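Local coordinates for 50S ribosomal protein L16 arginine hydroxylase (Escherichia coli, PDB 4CCL) that catalyses the iron- and 2-oxoglutarate-dependent 3-hydroxylation of an arginine in ribosomal protein uL16, regulating growth, and works as a homodimer, at the interface of chains A and B. Numbering follows the deposited sequence. Chains: chain A/B, 50S ribosomal protein L16 arginine hydroxylase.

Contact 1: the interface of chains A and B. Residues chain A 106, 205, 210, 268; chain B 228, 250, 253.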
# COMPACT_ATOMS: atom_id res chain seq x y z
N TRP A 106 -7.37 14.85 -17.99
CA TRP A 106 -6.82 13.99 -16.96
C TRP A 106 -5.41 13.49 -17.28
O TRP A 106 -4.64 13.16 -16.38
CB TRP A 106 -7.77 12.83 -16.61
CG TRP A 106 -7.73 11.63 -17.51
CD1 TRP A 106 -8.46 11.42 -18.65
CD2 TRP A 106 -6.93 10.45 -17.33
NE1 TRP A 106 -8.16 10.20 -19.19
CE2 TRP A 106 -7.22 9.58 -18.40
CE3 TRP A 106 -6.00 10.05 -16.37
CZ2 TRP A 106 -6.61 8.33 -18.53
CZ3 TRP A 106 -5.39 8.81 -16.50
CH2 TRP A 106 -5.70 7.97 -17.58
N PRO A 205 -0.37 7.28 -14.64
CA PRO A 205 -0.02 6.43 -13.50
C PRO A 205 0.53 5.10 -13.98
O PRO A 205 0.10 4.61 -15.03
CB PRO A 205 -1.37 6.22 -12.81
CG PRO A 205 -2.37 6.34 -13.91
CD PRO A 205 -1.83 7.39 -14.84
N LEU A 210 -1.08 3.11 -8.67
CA LEU A 210 -2.49 2.75 -8.52
C LEU A 210 -2.69 1.87 -7.29
O LEU A 210 -3.57 2.12 -6.47
CB LEU A 210 -3.00 2.03 -9.77
CG LEU A 210 -3.06 2.84 -11.07
CD1 LEU A 210 -3.43 1.96 -12.24
CD2 LEU A 210 -4.04 4.00 -10.93
N PHE A 268 -10.07 7.04 -7.06
CA PHE A 268 -9.33 7.51 -8.23
C PHE A 268 -9.71 8.94 -8.59
O PHE A 268 -8.88 9.70 -9.06
CB PHE A 268 -9.52 6.60 -9.44
CG PHE A 268 -8.67 7.00 -10.62
CD1 PHE A 268 -7.30 6.81 -10.59
CD2 PHE A 268 -9.24 7.57 -11.74
CE1 PHE A 268 -6.51 7.19 -11.66
CE2 PHE A 268 -8.46 7.95 -12.82
CZ PHE A 268 -7.09 7.75 -12.78
N TYR B 228 0.31 3.44 -17.78
CA TYR B 228 -0.90 3.52 -18.59
C TYR B 228 -0.55 4.13 -19.94
O TYR B 228 0.22 5.09 -20.01
CB TYR B 228 -1.95 4.38 -17.87
CG TYR B 228 -3.21 4.66 -18.66
CD1 TYR B 228 -3.28 5.73 -19.54
CD2 TYR B 228 -4.33 3.85 -18.52
CE1 TYR B 228 -4.43 5.98 -20.27
CE2 TYR B 228 -5.49 4.10 -19.24
CZ TYR B 228 -5.53 5.17 -20.11
OH TYR B 228 -6.68 5.42 -20.83
N LEU B 250 -7.37 1.14 -16.41
CA LEU B 250 -6.64 1.44 -15.19
C LEU B 250 -6.74 0.34 -14.13
O LEU B 250 -5.73 -0.11 -13.60
CB LEU B 250 -7.10 2.78 -14.61
CG LEU B 250 -6.68 4.03 -15.38
CD1 LEU B 250 -7.61 5.20 -15.08
CD2 LEU B 250 -5.23 4.40 -15.06
N MSE B 253 -5.13 -2.96 -15.10
CA MSE B 253 -3.71 -2.98 -14.76
C MSE B 253 -3.46 -3.61 -13.39
O MSE B 253 -2.64 -4.52 -13.26
CB MSE B 253 -3.11 -1.58 -14.83
CG MSE B 253 -2.84 -1.11 -16.26
SE MSE B 253 -2.74 0.83 -16.45
CE MSE B 253 -1.15 1.19 -15.39
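The indole of A:Trp106 drives the edge of its six-membered ring into one face of the B:Tyr228 phenol, an edge-to-face pair with centroids 5.1 Å apart and planes inclined at 67°. Carbon CH2 does the leading, 3.6 Å from CE1 of B:Tyr228 and displaced toward the rim of the phenol, while the neighbouring CZ2 runs along to CZ. Seen from the indole, that phenol carbon lies in the ring plane, just beyond the edge. A second flat group, the A:Phe268 ring, has CD1 of B:Leu250 over one face, displaced toward the CZ rim, with CZ 3.5 Å from that methyl. This patch belongs to the two-fold homodimer interface of a JmjC-type 2-oxoglutarate oxygenase of the ROX family. On B:Tyr228 the phenol swings opposite the main-chain nitrogen (chi1 174°), which separates the aromatic contact from a backbone one: N donates a nearly straight hydrogen bond, 3.0 Å long, to the carbonyl O of A:Pro205. With an alanine in place of B:Tyr228, the A:Trp106 edge would probably lose the aromatic face it rests against, opening a gap beside the indole, although the main-chain bond need not go.

B:Leu250, from helix 244-258, is the main apolar insert, with 64 Å² of its surface hidden by chain A. Its two methyls divide the work: while CD1 covers the phenyl, CD2 packs on the pyrrolidine CG of A:Pro205 at 3.6 Å, each pair of side chains crossing roughly perpendicularly. A:Leu210 turns its CD1 toward the backbone O of B:Leu250 and reaches the methyl CE of the selenomethionine B:Met253 at 4.0 Å. A bend at the last torsion of that selenomethionine carries CE round to A:Leu210 and A:Pro205.

Contact 2: the interface of chains A and B. Residues chain A 224, 226, 253; chain B 205-207, 210.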
# COMPACT_ATOMS: atom_id res chain seq x y z
N GLY A 224 -12.58 -3.32 3.38
CA GLY A 224 -12.06 -4.67 3.28
C GLY A 224 -11.79 -5.29 4.64
O GLY A 224 -10.78 -5.97 4.84
N ASN A 226 -13.46 -7.62 5.97
CA ASN A 226 -13.89 -9.01 5.96
C ASN A 226 -12.73 -10.00 6.07
O ASN A 226 -11.73 -9.88 5.36
CB ASN A 226 -14.71 -9.30 4.69
CG ASN A 226 -13.87 -9.23 3.43
OD1 ASN A 226 -13.09 -8.30 3.24
ND2 ASN A 226 -14.01 -10.23 2.57
N MSE A 253 -10.54 -12.47 -2.81
CA MSE A 253 -10.94 -11.47 -1.83
C MSE A 253 -10.45 -10.11 -2.31
O MSE A 253 -11.22 -9.14 -2.41
CB MSE A 253 -10.35 -11.78 -0.45
CG MSE A 253 -10.97 -12.98 0.24
SE MSE A 253 -9.99 -13.48 1.86
CE MSE A 253 -10.16 -11.81 2.86
N PRO B 205 -6.08 -13.41 7.72
CA PRO B 205 -5.98 -12.03 7.22
C PRO B 205 -7.32 -11.50 6.73
O PRO B 205 -8.17 -12.29 6.34
CB PRO B 205 -5.01 -12.17 6.05
CG PRO B 205 -5.25 -13.55 5.53
CD PRO B 205 -5.54 -14.39 6.76
N ASN B 206 -7.49 -10.18 6.75
CA ASN B 206 -8.60 -9.58 6.03
C ASN B 206 -8.10 -8.97 4.72
O ASN B 206 -6.90 -9.00 4.45
CB ASN B 206 -9.36 -8.57 6.90
CG ASN B 206 -8.45 -7.54 7.54
OD1 ASN B 206 -7.43 -7.15 6.98
ND2 ASN B 206 -8.83 -7.09 8.73
N THR B 207 -9.00 -8.42 3.92
CA THR B 207 -8.64 -7.95 2.59
C THR B 207 -7.73 -6.74 2.66
O THR B 207 -6.79 -6.59 1.87
CB THR B 207 -9.89 -7.61 1.75
OG1 THR B 207 -10.80 -8.71 1.80
CG2 THR B 207 -9.50 -7.34 0.31
N LEU B 210 -4.21 -7.72 3.20
CA LEU B 210 -3.68 -8.41 2.03
C LEU B 210 -3.24 -7.35 1.04
O LEU B 210 -2.06 -7.25 0.71
CB LEU B 210 -4.73 -9.32 1.39
CG LEU B 210 -5.15 -10.60 2.10
CD1 LEU B 210 -6.27 -11.29 1.33
CD2 LEU B 210 -3.97 -11.54 2.27
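B:Thr207, the first residue of helix 207-220, fits into a small cradle of mixed character on chain A made by A:Asn226, A:Gly224 and the selenomethionine A:Met253. Its hydroxyl OG1 donates a hydrogen bond to the side-chain amide oxygen OD1 of A:Asn226, 2.7 Å away. The hydroxyl approaches at 120° to the amide C=O and stands 27° out of the amide plane. A:Asn226 offers this oxygen by placing CG between its own backbone N and carbonyl carbon (chi1 68°), which folds the amide back toward the threonine.

The tight part of the contact gathers round that hydroxyl and its bond. On B:Thr207, 40 Å² of surface is hidden by chain A, the largest share in this patch. The methyl CE of A:Met253 lies beside OG1, an apolar neighbour to the bonded amide. The threonine's methyl, CG2, points instead to the backbone carbonyl O of A:Met253 at 3.7 Å. From another side, CA of A:Gly224 packs on CB of B:Thr207 at 4.0 Å.

Toward the backbone and the preceding loop of chain B the grip slackens. The main-chain N of B:Thr207 makes a weak, bent hydrogen bond to the carbonyl O of A:Asn226, at 3.4 Å. Although O of A:Gly224 is also near this nitrogen, the N-H points another way and no bond forms. B:Asn206 and B:Pro205 have little surface hidden by chain A, and B:Leu210 merely approaches A:Met253, with CD1 and CE 4.2 Å apart. By pairing the start of helix 207-220 with a loop and a helix of the other subunit, the site probably helps hold the two oxygenase subunits in register within the homodimer.

The C-alpha centres of contact 1 and contact 2 lie about 23 Å apart within one two-fold interface. Both draw on the same elements with the subunits exchanged: contact 1 sets residues 205 and 210 of chain A against the 244-258 helix of chain B, and contact 2 sets residues 205-207 and 210 of chain B against the matching helix of chain A. Residues 205, 210 and 253 thus appear in both. Symmetry gives each contact a twin, so aromatic and leucine packing and a threonine-centred polar grip occur at both ends, consistent with reciprocal clasping of helices in the homodimer.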